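Local coordinates for protein benzyl alcohol dehydrogenase (Acinetobacter calcoaceticus, PDB 1F8F) that catalyses the NAD-dependent oxidation of aromatic alcohols such as benzyl alcohol to the aldehyde, as a zinc-containing enzyme of the medium-chain alcohol dehydrogenase type, at residues N104-S109 against G313-S318; V88-Y93 against G319-F324; I285-A290 against K309-V314; G113-G118 against H138-S143. All blocks are in the same frame, centred on the assembly; numbering follows the deposited sequence.

Contact 1: residues N104-S109 against G313-S318; sequences NPAYCS and GVVEGS. With ZN (zinc ion), chain C; NAD (nicotinamide-adenine-dinucleotide), chain F.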
# COMPACT_ATOMS: atom_id res chain seq x y z
N ASN A 104 -0.41 15.32 -2.36
CA ASN A 104 -1.56 15.29 -3.25
C ASN A 104 -1.97 16.68 -3.71
O ASN A 104 -3.14 17.04 -3.51
CB ASN A 104 -2.77 14.74 -2.46
CG ASN A 104 -2.63 13.36 -1.87
OD1 ASN A 104 -2.66 12.32 -2.55
ND2 ASN A 104 -2.46 13.23 -0.53
N PRO A 105 -1.11 17.43 -4.39
CA PRO A 105 -1.45 18.80 -4.79
C PRO A 105 -2.61 18.87 -5.75
O PRO A 105 -3.43 19.81 -5.83
CB PRO A 105 -0.15 19.35 -5.41
CG PRO A 105 0.58 18.10 -5.86
CD PRO A 105 0.28 17.06 -4.76
N ALA A 106 -2.78 17.79 -6.57
CA ALA A 106 -3.92 17.80 -7.50
C ALA A 106 -5.25 17.93 -6.73
O ALA A 106 -6.21 18.31 -7.40
CB ALA A 106 -3.93 16.57 -8.37
N TYR A 107 -5.35 17.58 -5.46
CA TYR A 107 -6.52 17.56 -4.62
C TYR A 107 -6.59 18.74 -3.66
O TYR A 107 -7.41 18.82 -2.74
CB TYR A 107 -6.68 16.13 -3.96
CG TYR A 107 -6.76 15.14 -5.13
CD1 TYR A 107 -7.83 15.13 -6.02
CD2 TYR A 107 -5.70 14.31 -5.41
CE1 TYR A 107 -7.86 14.32 -7.12
CE2 TYR A 107 -5.77 13.41 -6.47
CZ TYR A 107 -6.83 13.45 -7.37
OH TYR A 107 -6.76 12.53 -8.40
N CYS A 108 -5.70 19.70 -3.84
CA CYS A 108 -5.61 20.95 -3.08
C CYS A 108 -7.00 21.47 -2.82
O CYS A 108 -7.87 21.63 -3.69
CB CYS A 108 -4.80 22.06 -3.79
SG CYS A 108 -4.68 23.73 -3.15
N SER A 109 -7.26 21.86 -1.57
CA SER A 109 -8.59 22.40 -1.24
C SER A 109 -8.83 23.75 -1.91
O SER A 109 -9.93 24.30 -1.92
CB SER A 109 -8.82 22.37 0.27
OG SER A 109 -7.91 23.27 0.92
N GLY A 313 -11.81 8.38 -9.14
CA GLY A 313 -11.64 9.68 -9.78
C GLY A 313 -10.22 10.21 -9.85
O GLY A 313 -9.59 10.19 -8.77
N VAL A 314 -9.73 10.72 -10.98
CA VAL A 314 -8.35 11.19 -11.03
C VAL A 314 -8.19 12.58 -11.67
O VAL A 314 -8.61 12.78 -12.81
CB VAL A 314 -7.48 10.22 -11.85
CG1 VAL A 314 -6.10 10.81 -12.15
CG2 VAL A 314 -7.28 8.86 -11.19
N VAL A 315 -7.50 13.50 -11.01
CA VAL A 315 -7.19 14.85 -11.50
C VAL A 315 -5.70 14.95 -11.81
O VAL A 315 -4.84 14.61 -10.98
CB VAL A 315 -7.48 15.97 -10.45
CG1 VAL A 315 -7.28 17.40 -10.96
CG2 VAL A 315 -8.90 15.87 -9.90
N GLU A 316 -5.35 15.37 -13.03
CA GLU A 316 -4.00 15.59 -13.47
C GLU A 316 -3.03 14.46 -13.15
O GLU A 316 -1.81 14.67 -13.04
CB GLU A 316 -3.45 16.91 -12.85
CG GLU A 316 -4.31 18.11 -13.20
CD GLU A 316 -3.85 18.72 -14.54
OE1 GLU A 316 -2.81 18.34 -15.13
OE2 GLU A 316 -4.54 19.61 -15.03
N GLY A 317 -3.49 13.21 -13.19
CA GLY A 317 -2.64 12.06 -13.03
C GLY A 317 -2.24 11.80 -11.58
O GLY A 317 -1.41 10.88 -11.37
N SER A 318 -2.79 12.45 -10.59
CA SER A 318 -2.39 12.28 -9.19
C SER A 318 -0.91 12.39 -8.86
O SER A 318 -0.56 11.86 -7.79
CB SER A 318 -2.92 10.93 -8.68
OG SER A 318 -4.33 10.87 -8.97
ZN ZN C . -3.42 23.21 -1.25
PA NAD F . -9.20 14.45 -27.34
O1A NAD F . -7.84 14.60 -27.94
O2A NAD F . -10.32 15.12 -28.02
O5B NAD F . -9.50 12.93 -27.02
C5B NAD F . -10.72 12.24 -26.64
C4B NAD F . -11.03 11.11 -27.61
O4B NAD F . -12.33 10.53 -27.27
C3B NAD F . -11.10 11.46 -29.10
O3B NAD F . -10.08 10.82 -29.85
C2B NAD F . -12.46 10.97 -29.59
O2B NAD F . -12.45 10.30 -30.86
C1B NAD F . -12.85 9.99 -28.47
N9A NAD F . -14.29 9.79 -28.31
C8A NAD F . -15.28 10.72 -28.13
N7A NAD F . -16.49 10.17 -28.02
C5A NAD F . -16.26 8.81 -28.15
C6A NAD F . -17.11 7.70 -28.14
N6A NAD F . -18.43 7.74 -27.96
N1A NAD F . -16.54 6.47 -28.29
C2A NAD F . -15.19 6.39 -28.47
N3A NAD F . -14.32 7.36 -28.49
C4A NAD F . -14.91 8.55 -28.34
O3 NAD F . -9.08 15.03 -25.82
PN NAD F . -7.83 14.85 -24.84
O1N NAD F . -7.28 13.48 -24.95
O2N NAD F . -6.85 15.91 -25.10
O5D NAD F . -8.60 15.09 -23.43
C5D NAD F . -9.37 14.01 -22.86
C4D NAD F . -10.37 14.42 -21.85
O4D NAD F . -9.80 14.52 -20.50
C3D NAD F . -11.29 15.63 -22.02
O3D NAD F . -12.52 15.38 -21.33
C2D NAD F . -10.51 16.67 -21.20
O2D NAD F . -11.24 17.85 -20.90
C1D NAD F . -10.29 15.77 -19.97
N1N NAD F . -9.18 16.27 -19.16
C2N NAD F . -9.20 15.91 -17.85
C3N NAD F . -8.15 16.31 -17.05
C7N NAD F . -8.04 15.94 -15.53
O7N NAD F . -7.10 16.36 -14.87
N7N NAD F . -9.06 15.14 -15.06
C4N NAD F . -7.06 17.06 -17.59
C5N NAD F . -6.92 16.84 -18.98
C6N NAD F . -7.94 16.47 -19.84
O HOH W 1 -2.35 12.62 -5.20
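Tyr107 meets Val315 and Ser318 through its hydroxyl, and this group carries the polar part of the contact. The backbone N-H of Val315 gives Tyr107 OH a nearly straight hydrogen bond, with N to OH 2.9 Å and an angle of 169° at the hydrogen. Ser318 OG lies at the ring edge, near the ring plane, and forms a second hydrogen bond with Tyr107 OH at 3.0 Å. Two bonds therefore fix the tip of this buried side chain. One water adds a bridge, donating to Asn104 OD1 and to Ser318 O.

The apolar part is small and close. The side chains of Tyr107 and Val315 pass one another with opposed directions, and Val315 CG2 comes obliquely to Tyr107 CE1 at 3.3 Å. CG2 is anti to the carbonyl carbon of Val315, while CG1 is anti to its N (chi1 -175°) and passes near Ala106 O. Ala106 CB faces Val315 O at 3.4 Å.

Each segment also serves a bound group. Cys108 SG binds a zinc ion at 2.3 Å, with Cys94, Cys97 and Cys100 completing the site. On the other segment, Glu316 N donates to the carboxamide O7N of NAD at 2.7 Å. The contact thus ties the four-cysteine zinc lobe, a feature of many zinc alcohol dehydrogenases, to the loop of the Rossmann domain that holds the nicotinamide carboxamide.

Contact 2: residues V88-Y93 against G319-F324; sequences VLSYGY and GSPKKF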
# COMPACT_ATOMS: atom_id res chain seq x y z
N VAL A 88 8.53 24.35 -17.53
CA VAL A 88 7.19 23.86 -17.93
C VAL A 88 6.18 24.37 -16.91
O VAL A 88 6.50 24.37 -15.71
CB VAL A 88 7.24 22.33 -18.08
CG1 VAL A 88 5.78 21.84 -18.22
CG2 VAL A 88 8.03 21.88 -19.32
N LEU A 89 5.10 25.01 -17.17
CA LEU A 89 4.16 25.61 -16.25
C LEU A 89 2.96 24.66 -16.16
O LEU A 89 2.25 24.40 -17.12
CB LEU A 89 3.56 26.88 -16.86
CG LEU A 89 4.56 27.87 -17.45
CD1 LEU A 89 3.88 29.24 -17.66
CD2 LEU A 89 5.75 28.09 -16.49
N SER A 90 2.79 24.11 -14.99
CA SER A 90 1.82 23.11 -14.62
C SER A 90 0.62 23.78 -13.96
O SER A 90 0.57 25.01 -13.93
CB SER A 90 2.46 22.08 -13.66
OG SER A 90 1.72 20.92 -13.44
N TYR A 91 -0.36 23.03 -13.46
CA TYR A 91 -1.51 23.61 -12.82
C TYR A 91 -1.13 24.34 -11.51
O TYR A 91 -0.02 24.39 -11.04
CB TYR A 91 -2.59 22.59 -12.55
CG TYR A 91 -2.13 21.42 -11.68
CD1 TYR A 91 -2.30 21.42 -10.30
CD2 TYR A 91 -1.59 20.28 -12.27
CE1 TYR A 91 -1.86 20.36 -9.51
CE2 TYR A 91 -1.15 19.21 -11.52
CZ TYR A 91 -1.34 19.24 -10.15
OH TYR A 91 -0.90 18.18 -9.40
N GLY A 92 -2.14 24.96 -10.92
CA GLY A 92 -2.16 25.79 -9.75
C GLY A 92 -2.60 25.19 -8.43
O GLY A 92 -3.69 24.71 -8.19
N TYR A 93 -1.63 25.19 -7.47
CA TYR A 93 -1.84 24.67 -6.12
C TYR A 93 -1.29 25.57 -5.01
O TYR A 93 -0.36 26.36 -5.18
CB TYR A 93 -1.38 23.23 -5.96
CG TYR A 93 0.10 22.94 -6.06
CD1 TYR A 93 0.74 23.02 -7.30
CD2 TYR A 93 0.88 22.59 -4.97
CE1 TYR A 93 2.08 22.77 -7.48
CE2 TYR A 93 2.23 22.32 -5.11
CZ TYR A 93 2.81 22.42 -6.36
OH TYR A 93 4.17 22.17 -6.50
N GLY A 319 0.05 13.01 -9.56
CA GLY A 319 1.39 12.89 -8.87
C GLY A 319 1.73 14.20 -8.17
O GLY A 319 0.90 14.99 -7.75
N SER A 320 3.02 14.42 -8.12
CA SER A 320 3.59 15.71 -7.74
C SER A 320 4.38 16.11 -8.99
O SER A 320 5.33 15.45 -9.41
CB SER A 320 4.39 15.66 -6.46
OG SER A 320 5.42 16.67 -6.48
N PRO A 321 3.93 17.16 -9.68
CA PRO A 321 4.52 17.60 -10.94
C PRO A 321 6.01 17.94 -10.90
O PRO A 321 6.71 17.62 -11.89
CB PRO A 321 3.67 18.77 -11.41
CG PRO A 321 2.42 18.64 -10.62
CD PRO A 321 2.70 17.91 -9.34
N LYS A 322 6.49 18.53 -9.81
CA LYS A 322 7.86 18.89 -9.58
C LYS A 322 8.77 17.64 -9.57
O LYS A 322 9.94 17.74 -9.95
CB LYS A 322 8.04 19.59 -8.22
CG LYS A 322 7.74 21.08 -8.20
CD LYS A 322 9.03 21.95 -8.23
CE LYS A 322 8.51 23.26 -8.88
NZ LYS A 322 9.50 24.38 -8.93
N LYS A 323 8.19 16.49 -9.23
CA LYS A 323 8.83 15.21 -9.30
C LYS A 323 8.58 14.45 -10.61
O LYS A 323 9.50 14.00 -11.26
CB LYS A 323 8.35 14.29 -8.14
CG LYS A 323 9.25 13.08 -7.99
CD LYS A 323 8.57 11.95 -7.18
CE LYS A 323 9.62 10.83 -6.98
NZ LYS A 323 9.05 9.75 -6.15
N PHE A 324 7.32 14.26 -11.01
CA PHE A 324 6.89 13.52 -12.18
C PHE A 324 7.25 14.10 -13.54
O PHE A 324 7.55 13.32 -14.47
CB PHE A 324 5.35 13.29 -12.10
CG PHE A 324 4.85 12.18 -13.00
CD1 PHE A 324 5.42 10.92 -13.00
CD2 PHE A 324 3.80 12.37 -13.89
CE1 PHE A 324 4.95 9.90 -13.83
CE2 PHE A 324 3.32 11.37 -14.70
CZ PHE A 324 3.89 10.10 -14.68
O HOH W 2 -0.54 16.09 -10.88
O HOH W 3 4.45 19.54 -7.11
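Pro321 is the centre of this contact, and its ring sits against Ser90 and Tyr91. Pro321 CB lies 3.5 Å from Ser90 OG. Ser90 OG is anti to its own backbone N (chi1 -168°), and it also hydrogen-bonds Gln176, so OG keeps a polar partner while it touches the proline. Pro321 CG lies 3.6 Å from Tyr91 OH, and CD is equally near that oxygen.

Tyr91 is the second main residue. Its side chain crosses Pro321 at about a right angle. Pro321 CG approaches the ring obliquely, 3.7 Å from Tyr91 CE2. A water at the ring edge, in plane, is hydrogen-bonded to Tyr91 OH at 2.6 Å. The same water accepts a weak bond from Gly319 N.

Tyr93 is the third. The side chain crosses that of Lys322 at about a right angle, and its OH stands 4.1 Å from Lys322 CG. A second water links Tyr93 OH, at 2.7 Å, to Ser320 OG. Direct contact between the segments is therefore van der Waals, and the polar links are made through water. The amine of Lys322 hydrogen-bonds the carbonyl oxygens of Thr156 and Glu153.

Pro321 opens helix 321-333, directly after the N-cap position at Ser320. The contact seats this first turn against the loop that leaves strand 86-89 in the sheet of the GroES-like part. Strand 86-89 pairs there with strands 66-74 and 156-159. Helix 174-186 lies alongside both segments, with Gln176 touching Tyr91 and Pro321.

Contact 3: residues I285-A290 against K309-V314; sequences IAVVGA and KTILGV. With NAD (nicotinamide-adenine-dinucleotide), chain F.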
# COMPACT_ATOMS: atom_id res chain seq x y z
N ILE A 285 -10.89 0.94 -12.58
CA ILE A 285 -11.02 1.86 -13.70
C ILE A 285 -10.84 3.28 -13.20
O ILE A 285 -11.51 3.69 -12.24
CB ILE A 285 -12.36 1.71 -14.47
CG1 ILE A 285 -12.33 2.64 -15.73
CG2 ILE A 285 -13.58 2.00 -13.63
CD1 ILE A 285 -13.37 2.37 -16.81
N ALA A 286 -9.92 4.05 -13.74
CA ALA A 286 -9.66 5.43 -13.37
C ALA A 286 -10.47 6.40 -14.25
O ALA A 286 -10.36 6.27 -15.46
CB ALA A 286 -8.17 5.80 -13.49
N VAL A 287 -11.15 7.42 -13.69
CA VAL A 287 -11.96 8.32 -14.46
C VAL A 287 -11.31 9.67 -14.71
O VAL A 287 -11.21 10.42 -13.75
CB VAL A 287 -13.34 8.52 -13.75
CG1 VAL A 287 -14.25 9.49 -14.50
CG2 VAL A 287 -14.14 7.20 -13.67
N VAL A 288 -10.87 10.03 -15.92
CA VAL A 288 -10.29 11.34 -16.16
C VAL A 288 -11.12 12.22 -17.08
O VAL A 288 -10.97 13.45 -17.14
CB VAL A 288 -8.83 11.32 -16.71
CG1 VAL A 288 -7.87 10.69 -15.70
CG2 VAL A 288 -8.60 10.59 -18.03
N GLY A 289 -12.00 11.70 -17.93
CA GLY A 289 -12.80 12.53 -18.84
C GLY A 289 -14.06 13.02 -18.12
O GLY A 289 -14.66 12.32 -17.32
N ALA A 290 -14.57 14.18 -18.42
CA ALA A 290 -15.73 14.79 -17.82
C ALA A 290 -16.88 15.21 -18.73
O ALA A 290 -16.69 15.91 -19.72
CB ALA A 290 -15.17 16.16 -17.32
N LYS A 309 -14.78 -4.88 -7.73
CA LYS A 309 -14.34 -3.81 -8.60
C LYS A 309 -14.16 -2.46 -7.94
O LYS A 309 -14.90 -1.97 -7.08
CB LYS A 309 -15.35 -3.77 -9.78
CG LYS A 309 -15.26 -4.97 -10.72
CD LYS A 309 -16.21 -4.81 -11.94
CE LYS A 309 -16.16 -6.14 -12.69
NZ LYS A 309 -17.11 -6.24 -13.84
N THR A 310 -13.18 -1.70 -8.43
CA THR A 310 -12.92 -0.34 -8.00
C THR A 310 -13.11 0.74 -9.08
O THR A 310 -12.67 0.69 -10.23
CB THR A 310 -11.54 -0.16 -7.36
OG1 THR A 310 -11.28 -1.21 -6.46
CG2 THR A 310 -11.56 1.17 -6.64
N ILE A 311 -13.84 1.77 -8.70
CA ILE A 311 -14.08 2.90 -9.61
C ILE A 311 -13.41 4.13 -8.99
O ILE A 311 -13.81 4.46 -7.86
CB ILE A 311 -15.57 3.17 -9.84
CG1 ILE A 311 -16.43 2.23 -10.69
CG2 ILE A 311 -15.75 4.45 -10.62
CD1 ILE A 311 -17.92 2.62 -10.45
N LEU A 312 -12.44 4.81 -9.59
CA LEU A 312 -11.81 5.96 -9.00
C LEU A 312 -11.54 7.24 -9.83
O LEU A 312 -11.08 7.24 -10.95
CB LEU A 312 -10.44 5.70 -8.34
CG LEU A 312 -9.23 5.27 -9.13
CD1 LEU A 312 -7.89 5.60 -8.50
CD2 LEU A 312 -9.32 3.74 -9.30
N GLY A 313 -11.81 8.38 -9.14
CA GLY A 313 -11.64 9.68 -9.78
C GLY A 313 -10.22 10.21 -9.85
O GLY A 313 -9.59 10.19 -8.77
N VAL A 314 -9.73 10.72 -10.98
CA VAL A 314 -8.35 11.19 -11.03
C VAL A 314 -8.19 12.58 -11.67
O VAL A 314 -8.61 12.78 -12.81
CB VAL A 314 -7.48 10.22 -11.85
CG1 VAL A 314 -6.10 10.81 -12.15
CG2 VAL A 314 -7.28 8.86 -11.19
PA NAD F . -9.20 14.45 -27.34
O1A NAD F . -7.84 14.60 -27.94
O2A NAD F . -10.32 15.12 -28.02
O5B NAD F . -9.50 12.93 -27.02
C5B NAD F . -10.72 12.24 -26.64
C4B NAD F . -11.03 11.11 -27.61
O4B NAD F . -12.33 10.53 -27.27
C3B NAD F . -11.10 11.46 -29.10
O3B NAD F . -10.08 10.82 -29.85
C2B NAD F . -12.46 10.97 -29.59
O2B NAD F . -12.45 10.30 -30.86
C1B NAD F . -12.85 9.99 -28.47
N9A NAD F . -14.29 9.79 -28.31
C8A NAD F . -15.28 10.72 -28.13
N7A NAD F . -16.49 10.17 -28.02
C5A NAD F . -16.26 8.81 -28.15
C6A NAD F . -17.11 7.70 -28.14
N6A NAD F . -18.43 7.74 -27.96
N1A NAD F . -16.54 6.47 -28.29
C2A NAD F . -15.19 6.39 -28.47
N3A NAD F . -14.32 7.36 -28.49
C4A NAD F . -14.91 8.55 -28.34
O3 NAD F . -9.08 15.03 -25.82
PN NAD F . -7.83 14.85 -24.84
O1N NAD F . -7.28 13.48 -24.95
O2N NAD F . -6.85 15.91 -25.10
O5D NAD F . -8.60 15.09 -23.43
C5D NAD F . -9.37 14.01 -22.86
C4D NAD F . -10.37 14.42 -21.85
O4D NAD F . -9.80 14.52 -20.50
C3D NAD F . -11.29 15.63 -22.02
O3D NAD F . -12.52 15.38 -21.33
C2D NAD F . -10.51 16.67 -21.20
O2D NAD F . -11.24 17.85 -20.90
C1D NAD F . -10.29 15.77 -19.97
N1N NAD F . -9.18 16.27 -19.16
C2N NAD F . -9.20 15.91 -17.85
C3N NAD F . -8.15 16.31 -17.05
C7N NAD F . -8.04 15.94 -15.53
O7N NAD F . -7.10 16.36 -14.87
N7N NAD F . -9.06 15.14 -15.06
C4N NAD F . -7.06 17.06 -17.59
C5N NAD F . -6.92 16.84 -18.98
C6N NAD F . -7.94 16.47 -19.84
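With Ile311 CG1 anti to its carbonyl carbon (chi1 -73°), this branch meets Ile285 CG2 at 4.1 Å on the face of the sheet that the two residues share. Val288 CG1 is likewise anti to its carbonyl carbon (chi1 -63°). It rests 3.9 Å from Val314 CB, and these two valines point the same way.

The other face carries Ala286 and Leu312. Ala286 CB touches Val314 CG2 at 3.9 Å, while Leu312 CD2 packs near Ile285 O.

The backbones form a parallel ladder in which Ile285 pairs with Ile311, Ala286 with Leu312 and Val287 with Gly313. The strand axes approach to 4.7 Å at an angle of 24°. Ile285 N donates to Thr310 O, and Leu312 N to Ile285 O. Val287 N then donates to Leu312 O at 2.7 Å, and Val314 N to Val287 O at 3.2 Å.

Past the ladder the two chain segments share one ligand group. The carboxamide N7N of NAD donates to Val288 O and to Val314 O, each at 3.3 Å, with the straighter bond to Val288. One carbonyl oxygen from each segment thus accepts from the same amide nitrogen, which fixes the carboxamide at the end of the strand pair.

Strand 283-287 has strand 259-264 on its other side. Strand 310-313 pairs antiparallel with a strand of the second subunit, which carries the sheet across the interface. This is the last strand pair of a six-stranded parallel Rossmann fold, with the nicotinamide at the C-terminal ends of its strands.

Contact 4: residues G113-G118 against H138-S143; sequences GRNFSG and HFFAQS. With SO4 (sulfate ion), chain D.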
# COMPACT_ATOMS: atom_id res chain seq x y z
N GLY A 113 -10.29 27.45 -7.35
CA GLY A 113 -10.04 28.85 -7.17
C GLY A 113 -8.73 29.35 -7.74
O GLY A 113 -8.59 30.56 -8.04
N ARG A 114 -7.69 28.54 -7.83
CA ARG A 114 -6.39 28.92 -8.34
C ARG A 114 -6.28 28.80 -9.86
O ARG A 114 -5.43 29.51 -10.41
CB ARG A 114 -5.25 28.12 -7.68
CG ARG A 114 -4.89 28.75 -6.34
CD ARG A 114 -4.09 27.88 -5.39
NE ARG A 114 -4.05 28.49 -4.05
CZ ARG A 114 -3.28 29.52 -3.75
NH1 ARG A 114 -2.50 29.98 -4.73
NH2 ARG A 114 -3.17 30.14 -2.58
N ASN A 115 -7.10 27.96 -10.46
CA ASN A 115 -7.08 27.70 -11.89
C ASN A 115 -8.29 28.19 -12.65
O ASN A 115 -8.21 28.56 -13.81
CB ASN A 115 -7.03 26.16 -12.08
CG ASN A 115 -5.73 25.62 -11.45
OD1 ASN A 115 -4.73 25.32 -12.11
ND2 ASN A 115 -5.64 25.47 -10.13
N PHE A 116 -9.43 28.15 -11.97
CA PHE A 116 -10.71 28.49 -12.59
C PHE A 116 -11.39 29.77 -12.18
O PHE A 116 -12.37 30.10 -12.86
CB PHE A 116 -11.66 27.30 -12.31
CG PHE A 116 -11.39 26.07 -13.13
CD1 PHE A 116 -11.51 26.17 -14.51
CD2 PHE A 116 -11.07 24.83 -12.60
CE1 PHE A 116 -11.30 25.10 -15.34
CE2 PHE A 116 -10.83 23.73 -13.41
CZ PHE A 116 -10.97 23.87 -14.79
N SER A 117 -10.94 30.51 -11.17
CA SER A 117 -11.60 31.71 -10.71
C SER A 117 -11.60 32.86 -11.72
O SER A 117 -12.62 33.48 -11.97
CB SER A 117 -10.96 32.20 -9.41
OG SER A 117 -9.61 32.60 -9.61
N GLY A 118 -10.44 33.08 -12.30
CA GLY A 118 -10.22 34.10 -13.30
C GLY A 118 -9.36 35.20 -12.69
O GLY A 118 -8.98 36.13 -13.41
N HIS A 138 -4.68 34.65 -14.69
CA HIS A 138 -4.38 33.60 -13.70
C HIS A 138 -5.02 32.27 -14.01
O HIS A 138 -5.35 31.54 -13.06
CB HIS A 138 -4.95 34.04 -12.31
CG HIS A 138 -4.00 34.96 -11.63
ND1 HIS A 138 -4.05 36.32 -11.78
CD2 HIS A 138 -2.95 34.72 -10.81
CE1 HIS A 138 -3.06 36.88 -11.10
NE2 HIS A 138 -2.40 35.94 -10.47
N PHE A 139 -5.21 31.92 -15.27
CA PHE A 139 -5.92 30.72 -15.69
C PHE A 139 -4.99 29.52 -15.61
O PHE A 139 -3.94 29.44 -16.23
CB PHE A 139 -6.48 30.92 -17.11
CG PHE A 139 -7.18 29.70 -17.64
CD1 PHE A 139 -8.30 29.22 -17.02
CD2 PHE A 139 -6.72 29.05 -18.79
CE1 PHE A 139 -8.99 28.14 -17.50
CE2 PHE A 139 -7.40 27.94 -19.26
CZ PHE A 139 -8.53 27.48 -18.61
N PHE A 140 -5.33 28.59 -14.73
CA PHE A 140 -4.52 27.46 -14.34
C PHE A 140 -3.21 28.07 -13.81
O PHE A 140 -2.13 27.57 -14.09
CB PHE A 140 -4.28 26.45 -15.45
CG PHE A 140 -5.39 25.43 -15.67
CD1 PHE A 140 -6.66 25.70 -16.11
CD2 PHE A 140 -5.01 24.10 -15.37
CE1 PHE A 140 -7.55 24.67 -16.26
CE2 PHE A 140 -5.91 23.06 -15.53
CZ PHE A 140 -7.20 23.34 -15.98
N ALA A 141 -3.26 29.24 -13.17
CA ALA A 141 -2.14 30.00 -12.67
C ALA A 141 -1.05 30.32 -13.68
O ALA A 141 0.15 30.42 -13.34
CB ALA A 141 -1.52 29.27 -11.44
N GLN A 142 -1.44 30.55 -14.95
CA GLN A 142 -0.46 30.90 -15.96
C GLN A 142 -1.04 31.79 -17.06
O GLN A 142 -0.35 32.73 -17.49
CB GLN A 142 0.19 29.65 -16.55
CG GLN A 142 -0.74 28.67 -17.28
CD GLN A 142 0.14 27.47 -17.59
OE1 GLN A 142 0.80 27.26 -18.61
NE2 GLN A 142 0.12 26.58 -16.58
N SER A 143 -2.21 31.44 -17.57
CA SER A 143 -2.79 32.24 -18.69
C SER A 143 -1.74 32.26 -19.80
O SER A 143 -1.24 33.31 -20.10
CB SER A 143 -3.09 33.65 -18.15
OG SER A 143 -4.46 33.80 -17.81
S SO4 D . -1.32 33.37 -1.76
O1 SO4 D . -1.05 34.84 -1.60
O2 SO4 D . -2.46 32.99 -0.86
O3 SO4 D . -0.09 32.57 -1.47
O4 SO4 D . -1.72 33.14 -3.19
O HOH W 4 -8.02 31.25 -11.60
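The Phe140 ring meets Asn115 at one face and Phe116 at its edge. Asn115 CB sits over that face, 4.2 Å from the centroid, as a CH-pi contact. The Asn115 amide plane stands 85° to the ring. Phe139 CD1 lies at the Phe140 edge, in plane, and Phe140 CD1 in turn sits over a face of the Phe139 ring. Phe116 and Phe140 form a T-shaped pair. The edge of Phe140 is turned to the face of Phe116, with centroids 5.3 Å apart and planes at 71°.

The backbone closes the contact. Phe140 N donates to Asn115 O at 3.0 Å, in the carbonyl plane and on a lone pair, with 166° at the hydrogen. The same Asn115 O lies 3.3 Å from Phe139 CD1. A water accepts from Gly118 N and donates to His138 O. Asn115 ND2 hydrogen-bonds Gly92 O, which holds the amide in place.

The guanidinium of Arg114 points away from this cluster. It forms a salt bridge with Glu110 and weak bonds to a sulfate ion.

The Phe140 ring also stacks on His65, a ligand of the zinc ion that Cys44 and Cys173 bind, and so stands beside that metal site. Phe116 has Tyr55 and Phe112 as further aromatic neighbours. The contact lies in the GroES-like part of the chain. It joins the end of helix 111-114 to the loop leading into strand 148-152, and Gln142 reaches across to strands 66-74 and 86-89.

In the fold
Along the chain the first segments come in the order contact 2, contact 1, contact 4 and contact 3. Contacts 1 and 2 join the zinc-bearing, GroES-like part to the chain that follows strand 310-313, and their centres are about 10 Å apart. Contact 4 lies within the GroES-like part and contact 3 in the parallel sheet, with about 24 Å between their centres. Contacts 1 and 3 share Gly313 and Val314, so strand 310-313 leads from the sheet into the loop that contact 1 holds. Helix 321-333 then follows in contact 2. Contact 4 touches contact 2 through Asn115 and Gln142. Together they form a continuous path from the NAD-binding sheet to the zinc-bearing part.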